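Local coordinates for competence/damage-inducible protein CinA (Agrobacterium tumefaciens, PDB 2A9S) that is of uncertain function but belongs to the CinA competence/damage-inducible family, some relatives of which deamidate nicotinamide mononucleotide, at residues L24-S29 against R99-V104; G93-S98 against K129-N134; G122-A127 against M140-I145; G80-Q85 against T107-P112. One frame throughout, in Å; residues are numbered along the deposited sequence.

Interaction 1 (L24-S29 against R99-V104); sequences LGLMVS and RANFAV
Met27 and Ser29 exchange backbone bonds with Phe102 and Val104, setting the parallel register Val28-Phe102 and Ser29-Ala103 at the start of strands 28-32 and 102-108. Phe102 N donates to Met27 O, Ser29 N to Phe102 O at 3.0 Å, and Val104 N to Ser29 O at 3.1 Å, the alternating ladder of parallel strands. Met27 O also takes a weak second bond from Asn101 N. CA-H...O contacts, among them Val28 CA to Phe102 O at 3.3 Å, fill in between.

Just before the ladder, a side chain takes over the backbone's role. Asn101 OD1 receives Met27 N at 2.8 Å, in the plane of the amide and on a lone pair. CG of Asn101 lies anti to its own carbonyl carbon (chi1 -51°), and chi2 of 88° then turns OD1 to Met27 N. Water 1 donates to both Asn101 OD1 and Gly25 O, so the amide oxygen has two donors. Gly25, with positive phi, closes helix 8-24 in a Schellman motif.

Apolar contacts complete the seam. Leu26 forks: CD1 approaches Phe102 CE2 at 3.7 Å, while CD2 packs on Asn101 CG at 3.8 Å. The bare methyl of Ala100 lies close against backbone, its CB 3.5 Å from both Met27 O and Ser29 N.

Helix 147-167 packs on Leu26, Val28 and Phe102 on one face of the sheet, helix 84-96 meets Ala103 on the other, and strands 53-59 and 123-130 flank the pair.

Interaction 2 (G93-S98 against K129-N134); sequences GALYRS and KARNGN
Leu95, near the end of helix 84-96, meets the start of the 130-133 turn with both methyls. CD2 lies 3.6 Å from Ala130 C and also touches Lys129 CG at 3.9 Å, whereas CD1 faces Arg131 NE at 3.8 Å. CG anti to the backbone N (chi1 -178°) directs the branch to the turn, where its methyls pack on backbone and aliphatic chain. The Leu95 carbonyl oxygen lies over one face of the Arg131 guanidinium, 2.9 Å from NH2 but at an angle too poor for a hydrogen bond.

Tyr96, in the conformer described, stands its ring nearly perpendicular (88°) to the guanidinium, the two side chains running antiparallel with CE1 3.8 Å from Arg131 CD. Its hydroxyl shares water 4 with Arg131 O.

Ser98, beyond the helix, offers its carbonyl oxygen to Arg131 NH2 at 2.8 Å. The acceptor lies in the guanidinium plane, although the N-H...O angle is only 132°.

Arginine suits this place because its long arm ends in several donors: NE serves Ala100 O, NH2 serves Ser98 O and NH1 donates to water 2. Carbonyl oxygens gathered around a helix C-terminus would be expected to favour the positive guanidinium; aliphatic contact with Leu95 accompanies this polar bonding.

Interaction 3 (G122-A127 against M140-I145); sequences GLVHLA and MRYGDI
The beta hairpin of strands 123-130 and 135-141 has its open end here, where Val124 and Met140 form an antiparallel hydrogen-bonded pair. Met140 N donates to Val124 O at 2.8 Å, and Val124 N returns a bond to Met140 O at 2.9 Å. The next pair, Leu123 with Arg141, is non-hydrogen-bonded, and Tyr142 N then reaches Gly122 O at 2.8 Å.

Gly122 suits its place twice over: its phi is positive, and its CA comes within 3.5 Å of Gly143 O, where a CB would collide with that oxygen.

On the face holding Val124 and Met140, the Tyr142 ring is met from two directions. Val124 CG2 comes to its edge, in plane, 3.7 Å from CE2, while Met140 CB lies above one face, toward the rim. Leu126 CD1 touches Met140 CG at 3.6 Å, the two side chains crossing obliquely. The phenol oxygen of Tyr142 bonds to Thr157 OG1, so the ring spans from hairpin to helix 147-167.

On the opposite face, Leu123 and Arg141 run side by side in the same direction. With Leu123 CG anti to its backbone N (chi1 167°), CD1 lies over the guanidinium face, 4.0 Å from NH2 of Arg141, whose NE makes a salt bridge to Glu139.

The arrangement is that of an antiparallel edge hairpin in an alpha/beta sheet: strand 135-141 is outermost within the chain, helix 147-167 packs on the face of Val124, Leu126 and Tyr142, and helix 84-96 meets His125 and Ala127 on the other.

Interaction 4 (G80-Q85 against T107-P112); sequences GAVSRQ and TGIAGP
The approach to the N-terminus of helix 84-96 meets the end of strand 102-108 where Thr107 OG1 donates to Ala81 O at 2.7 Å. The hydroxyl lies anti to the backbone N of Thr107 (chi1 179°), and it stands above the plane of the Ala81 carbonyl rather than within it. CG2 of Thr107 sits beside the same oxygen at 3.3 Å, so this short side chain presents both a donor and a methyl to one carbonyl.

Val82 adds the apolar part, lying against the Gly108 backbone. Its CG2 rests 3.8 Å from Gly108 O and 3.9 Å from Ile109 CG1, and its CG1 is 4.0 Å from Gly108 CA. Val82 further touches Leu123 and His125 on the adjoining strand.

Ser83 is the N-cap. Its OG accepts from Thr86 N, the capping bond, while donating to Gly80 O at 3.0 Å, a double role that a small hydroxyl fills well.

Hydroxyls thus serve two successive backbone carbonyls in the non-helical approach to the helix: Thr107 that of Ala81, and Ser83 that of Gly80, which Thr86 OG1 also bonds. The single polar tie across the segments links the turn before the helix to the end of strand 102-108, while valine and isoleucine supply dispersion contacts beside it.

How the interactions relate
All four contacts lie in or against one mixed sheet and fall into two groups. Interactions 1 and 2 have centres 8 Å apart and are joined by Ala103 O with Lys129 N; interactions 3 and 4, also 8 Å apart, are joined by His125 N with Thr107 O and Gly122 N with Ile109 O. The groups lie at opposite ends of strands 102-108 and 123-130, with the centres of interactions 1 and 3 about 24 Å apart. Helix 84-96 carries parts of both 2 and 4. Along the chain, interactions 1, 2 and 4 interleave, as do 2 and 3, whereas 4 closes before 3 opens, so strands 102-108 and 123-130, neighbours in the sheet, tie distant sequence into a single alpha/beta domain.

Interaction 1 (L24-S29 against R99-V104)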
loop_
_atom_site.group_PDB
_atom_site.type_symbol
_atom_site.label_atom_id
_atom_site.label_comp_id
_atom_site.label_asym_id
_atom_site.label_seq_id
_atom_site.Cartn_x
_atom_site.Cartn_y
_atom_site.Cartn_z
ATOM N N LEU A 24 -9.115 15.705 -15.854
ATOM C CA LEU A 24 -7.806 16.222 -16.189
ATOM C C LEU A 24 -6.846 15.172 -16.787
ATOM O O LEU A 24 -5.782 15.528 -17.317
ATOM C CB LEU A 24 -7.193 16.923 -14.956
ATOM C CG LEU A 24 -7.843 18.244 -14.486
ATOM C CD1 LEU A 24 -7.327 18.669 -13.112
ATOM C CD2 LEU A 24 -7.588 19.331 -15.517
ATOM N N GLY A 25 -7.224 13.893 -16.714
ATOM C CA GLY A 25 -6.411 12.785 -17.238
ATOM C C GLY A 25 -5.140 12.593 -16.428
ATOM O O GLY A 25 -4.106 12.171 -16.956
ATOM N N LEU A 26 -5.207 12.894 -15.138
ATOM C CA LEU A 26 -4.013 12.812 -14.294
ATOM C C LEU A 26 -4.020 11.560 -13.412
ATOM O O LEU A 26 -5.085 11.099 -12.971
ATOM C CB LEU A 26 -3.897 14.053 -13.406
ATOM C CG LEU A 26 -3.939 15.411 -14.130
ATOM C CD1 LEU A 26 -4.136 16.524 -13.114
ATOM C CD2 LEU A 26 -2.722 15.636 -15.060
ATOM N N MET A 27 -2.824 11.061 -13.120
ATOM C CA MET A 27 -2.681 9.882 -12.287
ATOM C C MET A 27 -1.689 10.154 -11.170
ATOM O O MET A 27 -0.841 11.069 -11.275
ATOM C CB MET A 27 -2.242 8.653 -13.086
ATOM C CG MET A 27 -3.267 8.208 -14.163
ATOM S SD MET A 27 -2.848 6.620 -14.932
ATOM C CE MET A 27 -3.599 5.543 -13.710
ATOM N N VAL A 28 -1.798 9.342 -10.112
ATOM C CA VAL A 28 -0.996 9.513 -8.911
ATOM C C VAL A 28 -0.288 8.209 -8.549
ATOM O O VAL A 28 -0.818 7.111 -8.802
ATOM C CB VAL A 28 -1.873 9.986 -7.706
ATOM C CG1 VAL A 28 -2.998 9.000 -7.421
ATOM C CG2 VAL A 28 -1.003 10.238 -6.448
ATOM N N SER A 29 0.878 8.337 -7.947
ATOM C CA SER A 29 1.520 7.192 -7.318
ATOM C C SER A 29 1.882 7.573 -5.905
ATOM O O SER A 29 2.033 8.752 -5.595
ATOM C CB SER A 29 2.753 6.735 -8.089
ATOM O OG SER A 29 3.749 7.728 -8.112
ATOM N N ARG A 99 3.903 5.642 -14.098
ATOM C CA ARG A 99 3.312 6.404 -15.187
ATOM C C ARG A 99 2.492 7.562 -14.653
ATOM O O ARG A 99 1.741 8.164 -15.404
ATOM C CB ARG A 99 2.419 5.507 -16.070
ATOM C CG ARG A 99 3.012 4.161 -16.362
ATOM C CD ARG A 99 2.306 3.516 -17.527
ATOM N NE ARG A 99 3.266 2.828 -18.390
ATOM C CZ ARG A 99 3.691 3.295 -19.563
ATOM N NH1 ARG A 99 3.232 4.450 -20.045
ATOM N NH2 ARG A 99 4.576 2.595 -20.261
ATOM N N ALA A 100 2.669 7.919 -13.380
ATOM C CA ALA A 100 1.856 8.974 -12.783
ATOM C C ALA A 100 2.347 10.353 -13.197
ATOM O O ALA A 100 3.514 10.542 -13.541
ATOM C CB ALA A 100 1.863 8.876 -11.268
ATOM N N ASN A 101 1.435 11.312 -13.146
ATOM C CA ASN A 101 1.783 12.719 -13.195
ATOM C C ASN A 101 2.291 13.304 -11.877
ATOM O O ASN A 101 3.096 14.236 -11.898
ATOM C CB ASN A 101 0.584 13.530 -13.652
ATOM C CG ASN A 101 -0.015 12.989 -14.923
ATOM O OD1 ASN A 101 -0.882 12.113 -14.907
ATOM N ND2 ASN A 101 0.479 13.496 -16.054
ATOM N N PHE A 102 1.775 12.791 -10.743
ATOM C CA PHE A 102 2.163 13.279 -9.402
ATOM C C PHE A 102 2.521 12.096 -8.512
ATOM O O PHE A 102 1.923 11.023 -8.650
ATOM C CB PHE A 102 0.995 14.005 -8.708
ATOM C CG PHE A 102 0.373 15.134 -9.519
ATOM C CD1 PHE A 102 1.147 16.186 -9.996
ATOM C CD2 PHE A 102 -0.995 15.130 -9.778
ATOM C CE1 PHE A 102 0.571 17.224 -10.752
ATOM C CE2 PHE A 102 -1.584 16.152 -10.526
ATOM C CZ PHE A 102 -0.808 17.207 -11.008
ATOM N N ALA A 103 3.469 12.284 -7.596
ATOM C CA ALA A 103 3.718 11.265 -6.564
ATOM C C ALA A 103 3.670 11.947 -5.206
ATOM O O ALA A 103 4.015 13.144 -5.073
ATOM C CB ALA A 103 5.042 10.552 -6.765
ATOM N N VAL A 104 3.174 11.227 -4.213
ATOM C CA VAL A 104 3.253 11.708 -2.835
ATOM C C VAL A 104 4.021 10.661 -2.037
ATOM O O VAL A 104 3.758 9.454 -2.178
ATOM C CB VAL A 104 1.837 11.983 -2.213
ATOM C CG1 VAL A 104 0.924 10.729 -2.279
ATOM C CG2 VAL A 104 1.976 12.611 -0.764
HETATM O O HOH W 1 -1.836 10.500 -16.867
#

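Interaction 2 (G93-S98 against K129-N134)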
loop_
_atom_site.group_PDB
_atom_site.type_symbol
_atom_site.label_atom_id
_atom_site.label_comp_id
_atom_site.label_asym_id
_atom_site.label_seq_id
_atom_site.Cartn_x
_atom_site.Cartn_y
_atom_site.Cartn_z
ATOM N N GLY A 93 11.603 9.139 -6.812
ATOM C CA GLY A 93 11.582 7.717 -7.198
ATOM C C GLY A 93 10.207 7.182 -7.578
ATOM O O GLY A 93 10.054 6.466 -8.587
ATOM N N ALA A 94 9.187 7.530 -6.783
ATOM C CA ALA A 94 7.845 7.000 -7.029
ATOM C C ALA A 94 7.266 7.575 -8.307
ATOM O O ALA A 94 6.440 6.929 -8.978
ATOM C CB ALA A 94 6.910 7.276 -5.854
ATOM N N LEU A 95 7.700 8.782 -8.644
ATOM C CA LEU A 95 7.207 9.477 -9.803
ATOM C C LEU A 95 7.818 8.878 -11.062
ATOM O O LEU A 95 7.093 8.480 -11.985
ATOM C CB LEU A 95 7.510 10.986 -9.705
ATOM C CG LEU A 95 6.980 11.814 -10.869
ATOM C CD1 LEU A 95 5.471 11.761 -10.985
ATOM C CD2 LEU A 95 7.515 13.268 -10.753
ATOM N N TYR A 96 9.143 8.766 -11.093
ATOM C CA TYR A 96 9.836 8.319 -12.308
ATOM C C TYR A 96 9.977 6.787 -12.450
ATOM O O TYR A 96 10.445 6.298 -13.483
ATOM C CB TYR A 96 11.161 9.095 -12.529
ATOM C CG TYR A 96 10.943 10.591 -12.732
ATOM C CD1 TYR A 96 10.373 11.083 -13.906
ATOM C CD2 TYR A 96 11.284 11.508 -11.744
ATOM C CE1 TYR A 96 10.144 12.447 -14.086
ATOM C CE2 TYR A 96 11.066 12.871 -11.918
ATOM C CZ TYR A 96 10.493 13.330 -13.082
ATOM O OH TYR A 96 10.286 14.681 -13.257
ATOM N N ARG A 97 9.529 6.039 -11.437
ATOM C CA ARG A 97 9.296 4.597 -11.568
ATOM C C ARG A 97 7.790 4.258 -11.699
ATOM O O ARG A 97 7.326 3.174 -11.295
ATOM C CB ARG A 97 9.985 3.820 -10.451
ATOM C CG ARG A 97 11.507 3.902 -10.573
ATOM C CD ARG A 97 12.216 3.410 -9.358
ATOM N NE ARG A 97 13.663 3.694 -9.395
ATOM C CZ ARG A 97 14.599 2.897 -8.876
ATOM N NH1 ARG A 97 14.279 1.740 -8.313
ATOM N NH2 ARG A 97 15.870 3.251 -8.935
ATOM N N SER A 98 7.034 5.195 -12.276
ATOM C CA SER A 98 5.614 5.002 -12.516
ATOM C C SER A 98 5.187 5.761 -13.758
ATOM O O SER A 98 6.019 6.458 -14.377
ATOM C CB SER A 98 4.803 5.474 -11.310
ATOM O OG SER A 98 4.597 6.876 -11.337
ATOM N N LYS A 129 5.680 15.476 -5.665
ATOM C CA LYS A 129 6.404 15.968 -6.849
ATOM C C LYS A 129 5.589 15.803 -8.138
ATOM O O LYS A 129 4.787 14.882 -8.255
ATOM C CB LYS A 129 7.767 15.302 -6.953
ATOM C CG LYS A 129 8.665 15.881 -8.052
ATOM C CD LYS A 129 10.060 15.325 -7.992
ATOM C CE LYS A 129 10.897 15.993 -9.085
ATOM N NZ LYS A 129 12.340 15.701 -8.900
ATOM N N ALA A 130 5.753 16.750 -9.066
ATOM C CA ALA A 130 5.092 16.707 -10.383
ATOM C C ALA A 130 6.157 16.560 -11.462
ATOM O O ALA A 130 7.318 16.884 -11.235
ATOM C CB ALA A 130 4.314 17.968 -10.625
ATOM N N ARG A 131 5.754 16.056 -12.624
ATOM C CA ARG A 131 6.661 15.846 -13.763
ATOM C C ARG A 131 7.412 17.109 -14.222
ATOM O O ARG A 131 8.525 17.012 -14.756
ATOM C CB ARG A 131 5.886 15.267 -14.952
ATOM C CG ARG A 131 5.330 13.875 -14.747
ATOM C CD ARG A 131 6.413 12.845 -14.938
ATOM N NE ARG A 131 5.901 11.498 -14.705
ATOM C CZ ARG A 131 6.582 10.371 -14.900
ATOM N NH1 ARG A 131 7.815 10.391 -15.403
ATOM N NH2 ARG A 131 6.000 9.210 -14.622
ATOM N N ASN A 132 6.795 18.281 -14.029
ATOM C CA ASN A 132 7.399 19.577 -14.388
ATOM C C ASN A 132 8.486 20.028 -13.401
ATOM O O ASN A 132 9.068 21.125 -13.529
ATOM C CB ASN A 132 6.308 20.652 -14.507
ATOM C CG ASN A 132 5.736 21.057 -13.160
ATOM O OD1 ASN A 132 6.146 20.549 -12.108
ATOM N ND2 ASN A 132 4.793 22.007 -13.182
ATOM N N GLY A 133 8.742 19.197 -12.398
ATOM C CA GLY A 133 9.754 19.510 -11.387
ATOM C C GLY A 133 9.248 20.175 -10.117
ATOM O O GLY A 133 9.970 20.209 -9.115
ATOM N N ASN A 134 8.024 20.698 -10.131
ATOM C CA ASN A 134 7.459 21.317 -8.912
ATOM C C ASN A 134 7.408 20.320 -7.729
ATOM O O ASN A 134 6.911 19.199 -7.880
ATOM C CB ASN A 134 6.075 21.903 -9.195
ATOM C CG ASN A 134 5.635 22.931 -8.149
ATOM O OD1 ASN A 134 6.454 23.483 -7.404
ATOM N ND2 ASN A 134 4.324 23.180 -8.083
HETATM O O HOH W 2 8.906 7.557 -15.764
HETATM O O HOH W 3 12.258 16.185 -12.134
HETATM O O HOH W 4 9.607 15.055 -16.270
#

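Interaction 3 (G122-A127 against M140-I145)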
loop_
_atom_site.group_PDB
_atom_site.type_symbol
_atom_site.label_atom_id
_atom_site.label_comp_id
_atom_site.label_asym_id
_atom_site.label_seq_id
_atom_site.Cartn_x
_atom_site.Cartn_y
_atom_site.Cartn_z
ATOM N N GLY A 122 5.389 11.106 16.044
ATOM C CA GLY A 122 4.484 12.085 15.451
ATOM C C GLY A 122 5.130 13.008 14.406
ATOM O O GLY A 122 4.426 13.768 13.728
ATOM N N LEU A 123 6.453 12.948 14.291
ATOM C CA LEU A 123 7.175 13.694 13.270
ATOM C C LEU A 123 7.015 12.985 11.935
ATOM O O LEU A 123 7.318 11.790 11.825
ATOM C CB LEU A 123 8.682 13.761 13.595
ATOM C CG LEU A 123 9.560 14.252 12.442
ATOM C CD1 LEU A 123 9.308 15.708 12.114
ATOM C CD2 LEU A 123 11.033 14.007 12.731
ATOM N N VAL A 124 6.552 13.699 10.914
ATOM C CA VAL A 124 6.345 13.067 9.616
ATOM C C VAL A 124 6.809 14.064 8.556
ATOM O O VAL A 124 6.457 15.242 8.623
ATOM C CB VAL A 124 4.847 12.708 9.351
ATOM C CG1 VAL A 124 4.649 12.139 7.898
ATOM C CG2 VAL A 124 4.280 11.740 10.402
ATOM N N HIS A 125 7.594 13.586 7.605
ATOM C CA HIS A 125 8.002 14.392 6.456
ATOM C C HIS A 125 7.170 13.933 5.255
ATOM O O HIS A 125 7.101 12.732 4.978
ATOM C CB HIS A 125 9.493 14.217 6.179
ATOM C CG HIS A 125 10.365 14.982 7.138
ATOM N ND1 HIS A 125 10.594 16.335 7.011
ATOM C CD2 HIS A 125 10.989 14.598 8.274
ATOM C CE1 HIS A 125 11.356 16.749 8.005
ATOM N NE2 HIS A 125 11.623 15.713 8.779
ATOM N N LEU A 126 6.531 14.890 4.581
ATOM C CA LEU A 126 5.712 14.588 3.403
ATOM C C LEU A 126 6.251 15.396 2.239
ATOM O O LEU A 126 6.632 16.581 2.394
ATOM C CB LEU A 126 4.225 14.921 3.624
ATOM C CG LEU A 126 3.480 14.264 4.786
ATOM C CD1 LEU A 126 3.615 15.116 6.059
ATOM C CD2 LEU A 126 2.023 14.077 4.420
ATOM N N ALA A 127 6.253 14.771 1.058
ATOM C CA ALA A 127 6.715 15.468 -0.155
ATOM C C ALA A 127 5.822 15.032 -1.301
ATOM O O ALA A 127 5.469 13.850 -1.416
ATOM C CB ALA A 127 8.167 15.146 -0.452
ATOM N N MET A 140 5.501 17.770 9.464
ATOM C CA MET A 140 4.430 17.781 10.446
ATOM C C MET A 140 4.929 17.202 11.749
ATOM O O MET A 140 5.815 16.328 11.762
ATOM C CB MET A 140 3.208 17.011 9.950
ATOM C CG MET A 140 2.723 17.479 8.577
ATOM S SD MET A 140 2.173 19.230 8.562
ATOM C CE MET A 140 0.645 19.102 9.375
ATOM N N ARG A 141 4.363 17.724 12.837
ATOM C CA ARG A 141 4.619 17.213 14.191
ATOM C C ARG A 141 3.269 17.011 14.842
ATOM O O ARG A 141 2.694 17.919 15.442
ATOM C CB ARG A 141 5.496 18.191 14.969
ATOM C CG ARG A 141 6.912 18.173 14.438
ATOM C CD ARG A 141 7.762 19.380 14.853
ATOM N NE ARG A 141 9.094 19.194 14.287
ATOM C CZ ARG A 141 10.095 18.540 14.882
ATOM N NH1 ARG A 141 9.954 18.016 16.086
ATOM N NH2 ARG A 141 11.262 18.414 14.262
ATOM N N TYR A 142 2.721 15.822 14.682
ATOM C CA TYR A 142 1.366 15.574 15.125
ATOM C C TYR A 142 1.315 15.325 16.632
ATOM O O TYR A 142 0.249 15.341 17.217
ATOM C CB TYR A 142 0.785 14.359 14.381
ATOM C CG TYR A 142 0.675 14.538 12.872
ATOM C CD1 TYR A 142 -0.230 15.465 12.315
ATOM C CD2 TYR A 142 1.446 13.764 12.008
ATOM C CE1 TYR A 142 -0.349 15.605 10.925
ATOM C CE2 TYR A 142 1.325 13.886 10.635
ATOM C CZ TYR A 142 0.436 14.811 10.097
ATOM O OH TYR A 142 0.333 14.919 8.732
ATOM N N GLY A 143 2.475 15.084 17.241
ATOM C CA GLY A 143 2.535 14.788 18.676
ATOM C C GLY A 143 2.432 13.313 18.988
ATOM O O GLY A 143 2.203 12.485 18.101
ATOM N N ASP A 144 2.579 12.976 20.263
ATOM C CA ASP A 144 2.549 11.592 20.681
ATOM C C ASP A 144 1.080 11.204 20.915
ATOM O O ASP A 144 0.657 10.966 22.059
ATOM C CB ASP A 144 3.392 11.455 21.944
ATOM C CG ASP A 144 3.669 10.012 22.334
ATOM O OD1 ASP A 144 3.448 9.064 21.540
ATOM O OD2 ASP A 144 4.143 9.835 23.482
ATOM N N ILE A 145 0.308 11.120 19.829
ATOM C CA ILE A 145 -1.149 10.984 19.930
ATOM C C ILE A 145 -1.745 9.611 19.602
ATOM O O ILE A 145 -2.981 9.428 19.661
ATOM C CB ILE A 145 -1.879 12.012 19.057
ATOM C CG1 ILE A 145 -1.416 11.906 17.591
ATOM C CG2 ILE A 145 -1.697 13.417 19.626
ATOM C CD1 ILE A 145 -2.359 12.660 16.613
#

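Interaction 4 (G80-Q85 against T107-P112)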
loop_
_atom_site.group_PDB
_atom_site.type_symbol
_atom_site.label_atom_id
_atom_site.label_comp_id
_atom_site.label_asym_id
_atom_site.label_seq_id
_atom_site.Cartn_x
_atom_site.Cartn_y
_atom_site.Cartn_z
ATOM N N GLY A 80 18.882 10.269 7.691
ATOM C CA GLY A 80 17.961 9.334 8.345
ATOM C C GLY A 80 16.805 9.017 7.410
ATOM O O GLY A 80 16.589 9.734 6.427
ATOM N N ALA A 81 16.085 7.942 7.721
ATOM C CA ALA A 81 14.904 7.522 6.965
ATOM C C ALA A 81 13.823 8.569 7.115
ATOM O O ALA A 81 13.094 8.850 6.170
ATOM C CB ALA A 81 14.410 6.160 7.448
ATOM N N VAL A 82 13.732 9.141 8.318
ATOM C CA VAL A 82 12.776 10.227 8.606
ATOM C C VAL A 82 13.459 11.583 8.441
ATOM O O VAL A 82 14.091 12.122 9.385
ATOM C CB VAL A 82 12.144 10.092 10.012
ATOM C CG1 VAL A 82 11.142 11.254 10.275
ATOM C CG2 VAL A 82 11.453 8.745 10.151
ATOM N N SER A 83 13.346 12.138 7.242
ATOM C CA SER A 83 14.000 13.415 6.917
ATOM C C SER A 83 13.369 14.027 5.674
ATOM O O SER A 83 12.754 13.326 4.853
ATOM C CB SER A 83 15.519 13.197 6.687
ATOM O OG SER A 83 15.805 12.487 5.483
ATOM N N ARG A 84 13.542 15.334 5.525
ATOM C CA ARG A 84 13.119 16.041 4.330
ATOM C C ARG A 84 13.771 15.402 3.088
ATOM O O ARG A 84 13.094 15.140 2.088
ATOM C CB ARG A 84 13.494 17.523 4.482
ATOM C CG ARG A 84 13.237 18.365 3.270
ATOM C CD ARG A 84 13.951 19.709 3.388
ATOM N NE ARG A 84 13.787 20.446 2.145
ATOM C CZ ARG A 84 14.663 20.439 1.139
ATOM N NH1 ARG A 84 15.793 19.738 1.239
ATOM N NH2 ARG A 84 14.408 21.133 0.034
ATOM N N GLN A 85 15.069 15.109 3.190
ATOM C CA GLN A 85 15.834 14.536 2.081
ATOM C C GLN A 85 15.331 13.164 1.611
ATOM O O GLN A 85 15.226 12.919 0.405
ATOM C CB GLN A 85 17.328 14.469 2.432
ATOM C CG GLN A 85 17.980 15.859 2.590
ATOM C CD GLN A 85 17.748 16.515 3.978
ATOM O OE1 GLN A 85 17.084 15.954 4.875
ATOM N NE2 GLN A 85 18.313 17.717 4.149
ATOM N N THR A 107 7.353 9.776 5.145
ATOM C CA THR A 107 8.250 9.020 5.995
ATOM C C THR A 107 8.171 9.642 7.395
ATOM O O THR A 107 8.330 10.875 7.538
ATOM C CB THR A 107 9.730 8.981 5.482
ATOM O OG1 THR A 107 10.524 8.232 6.414
ATOM C CG2 THR A 107 10.331 10.366 5.297
ATOM N N GLY A 108 7.829 8.822 8.388
ATOM C CA GLY A 108 7.654 9.380 9.740
ATOM C C GLY A 108 7.698 8.346 10.837
ATOM O O GLY A 108 7.996 7.163 10.572
ATOM N N ILE A 109 7.380 8.805 12.061
ATOM C CA ILE A 109 7.414 7.962 13.246
ATOM C C ILE A 109 6.015 7.862 13.835
ATOM O O ILE A 109 5.559 8.790 14.497
ATOM C CB ILE A 109 8.379 8.517 14.321
ATOM C CG1 ILE A 109 9.756 8.725 13.691
ATOM C CG2 ILE A 109 8.424 7.566 15.502
ATOM C CD1 ILE A 109 10.728 9.575 14.535
ATOM N N ALA A 110 5.336 6.752 13.571
ATOM C CA ALA A 110 3.952 6.586 14.066
ATOM C C ALA A 110 3.921 6.155 15.540
ATOM O O ALA A 110 2.909 6.322 16.229
ATOM C CB ALA A 110 3.138 5.617 13.163
ATOM N N GLY A 111 5.050 5.644 16.021
ATOM C CA GLY A 111 5.144 5.151 17.382
ATOM C C GLY A 111 4.339 3.878 17.579
ATOM O O GLY A 111 3.734 3.341 16.608
ATOM N N PRO A 112 4.271 3.389 18.831
ATOM C CA PRO A 112 4.689 4.006 20.094
ATOM C C PRO A 112 6.221 4.140 20.244
ATOM O O PRO A 112 6.690 5.076 20.912
ATOM C CB PRO A 112 4.098 3.038 21.134
ATOM C CG PRO A 112 4.153 1.730 20.452
ATOM C CD PRO A 112 3.716 2.041 19.059
#